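Local coordinates for protein putative 4-Hydroxy-2-oxoglutarate aldolase / 2-dehydro-3-deoxyphosphogluconate aldolase (Yersinia enterocolitica, PDB 3LM7) that is a putative aldolase of the KDGP aldolase family, built on a TIM-barrel scaffold of parallel strands ringed by helices, at residues A[17-22]-A[28-33]. Residues are numbered along the deposited sequence; the frame is centred on the assembly and turned at random.
Sequences LNVLAG and RAIYQA
The carbonyl oxygen of Leu20 has two neighbours of different character: it is hydrogen-bonded to Thr232 OG1, and Ile30 CD1 rests against it at 3.4 Å. Leu20 and Ile30 belong to the first beta-alpha unit of a TIM barrel, in which strand 17-20 runs into a short loop and helix 24-33 folds back over the outside of the sheet before strand 38-43 completes the beta-alpha-beta unit. The interface is small, 128 Å² in all, and a single helix residue, Ile30, supplies the helix side of every close contact. A beta-branched isoleucine suits this place because its two arms reach separate targets. The short arm meets the strand's own beta-branched residue, with Ile30 CG2 lying 3.6 Å from Val19 CG2, while the long arm runs on toward the end of the strand. With Ile30 CG1 set beside the backbone N (chi1 -70°) and the chain then extended (chi2 165°), Ile30 CD1 is carried to the backbone where the strand ends, 3.9 Å from Ala21 CA. Val19 and Ile30 run alongside each other in opposite senses, and Val19 CG2 also comes within 4.1 Å of Ile30 CD1. Valine fits a strand face covered by a helix; both it and Ile30 are buried, and both also touch Val38 of the next strand. Leu20, by contrast, points its side chain away from the helix, and only its backbone takes part. Beside Ile30 on the helix, Ala29 touches Pro234 and Ala33 touches Val237, both of helix 234-247. Ala21, just past the strand, suits a site where Val40 and Tyr60 also touch its small side chain: Ala21 CB stands 4.2 Å from Ile30 CD1.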
# COMPACT_ATOMS: atom_id res chain seq x y z
N LEU A 17 10.67 2.41 -11.44
CA LEU A 17 11.07 1.81 -12.71
C LEU A 17 12.14 0.76 -12.44
O LEU A 17 12.88 0.86 -11.46
CB LEU A 17 11.69 2.89 -13.67
CG LEU A 17 10.76 4.05 -13.96
CD1 LEU A 17 11.58 5.03 -14.84
CD2 LEU A 17 9.46 3.62 -14.72
N ASN A 18 12.29 -0.19 -13.35
CA ASN A 18 13.43 -1.06 -13.36
C ASN A 18 14.01 -1.20 -14.76
O ASN A 18 13.32 -1.70 -15.68
CB ASN A 18 13.02 -2.44 -12.69
CG ASN A 18 14.20 -3.40 -12.40
OD1 ASN A 18 14.18 -4.14 -11.34
ND2 ASN A 18 15.14 -3.52 -13.31
N VAL A 19 15.29 -0.82 -14.95
CA VAL A 19 15.85 -0.82 -16.30
C VAL A 19 17.25 -1.28 -16.12
O VAL A 19 17.77 -1.27 -15.00
CB VAL A 19 15.79 0.66 -16.97
CG1 VAL A 19 14.37 1.23 -16.95
CG2 VAL A 19 16.69 1.64 -16.18
N LEU A 20 17.90 -1.73 -17.18
CA LEU A 20 19.26 -2.25 -17.10
C LEU A 20 20.31 -1.17 -17.32
O LEU A 20 20.08 -0.23 -18.06
CB LEU A 20 19.47 -3.33 -18.18
CG LEU A 20 18.56 -4.55 -18.07
CD1 LEU A 20 18.86 -5.54 -19.21
CD2 LEU A 20 18.59 -5.23 -16.63
N ALA A 21 21.48 -1.33 -16.72
CA ALA A 21 22.60 -0.42 -17.02
C ALA A 21 23.54 -1.10 -17.98
O ALA A 21 23.85 -2.27 -17.83
CB ALA A 21 23.34 -0.01 -15.72
N GLY A 22 24.06 -0.36 -18.96
CA GLY A 22 25.08 -0.98 -19.83
C GLY A 22 26.50 -0.68 -19.36
O GLY A 22 27.46 -1.22 -19.92
N ARG A 28 24.69 5.81 -13.63
CA ARG A 28 24.58 7.19 -13.08
C ARG A 28 23.58 8.05 -13.86
O ARG A 28 22.74 8.76 -13.27
CB ARG A 28 25.98 7.83 -13.02
CG ARG A 28 26.14 9.10 -12.17
CD ARG A 28 27.61 9.60 -12.36
NE ARG A 28 28.39 8.53 -13.01
CZ ARG A 28 29.52 8.00 -12.56
NH1 ARG A 28 30.09 8.46 -11.44
NH2 ARG A 28 30.09 7.01 -13.25
N ALA A 29 23.68 7.99 -15.19
CA ALA A 29 22.83 8.82 -16.08
C ALA A 29 21.37 8.40 -15.90
O ALA A 29 20.46 9.26 -15.94
CB ALA A 29 23.27 8.57 -17.52
N ILE A 30 21.14 7.08 -15.81
CA ILE A 30 19.76 6.54 -15.64
C ILE A 30 19.18 7.03 -14.33
O ILE A 30 18.05 7.47 -14.28
CB ILE A 30 19.80 4.95 -15.58
CG1 ILE A 30 20.16 4.36 -16.94
CG2 ILE A 30 18.52 4.43 -14.96
CD1 ILE A 30 20.57 2.89 -16.93
N TYR A 31 19.97 6.91 -13.26
CA TYR A 31 19.52 7.30 -11.92
C TYR A 31 19.19 8.79 -11.86
O TYR A 31 18.16 9.21 -11.30
CB TYR A 31 20.64 6.94 -10.89
CG TYR A 31 20.22 7.10 -9.48
CD1 TYR A 31 19.24 6.25 -8.90
CD2 TYR A 31 20.81 8.06 -8.68
CE1 TYR A 31 18.88 6.38 -7.54
CE2 TYR A 31 20.47 8.19 -7.35
CZ TYR A 31 19.50 7.37 -6.78
OH TYR A 31 19.18 7.59 -5.45
N GLN A 32 20.03 9.60 -12.52
CA GLN A 32 19.73 10.99 -12.65
C GLN A 32 18.42 11.21 -13.38
O GLN A 32 17.59 11.98 -12.93
CB GLN A 32 20.85 11.73 -13.43
CG GLN A 32 20.54 13.25 -13.53
CD GLN A 32 21.68 14.05 -14.09
OE1 GLN A 32 22.26 13.69 -15.12
NE2 GLN A 32 21.98 15.16 -13.45
N ALA A 33 18.28 10.59 -14.54
CA ALA A 33 17.13 10.86 -15.44
C ALA A 33 15.82 10.44 -14.78
O ALA A 33 14.75 11.06 -14.95
CB ALA A 33 17.34 10.18 -16.75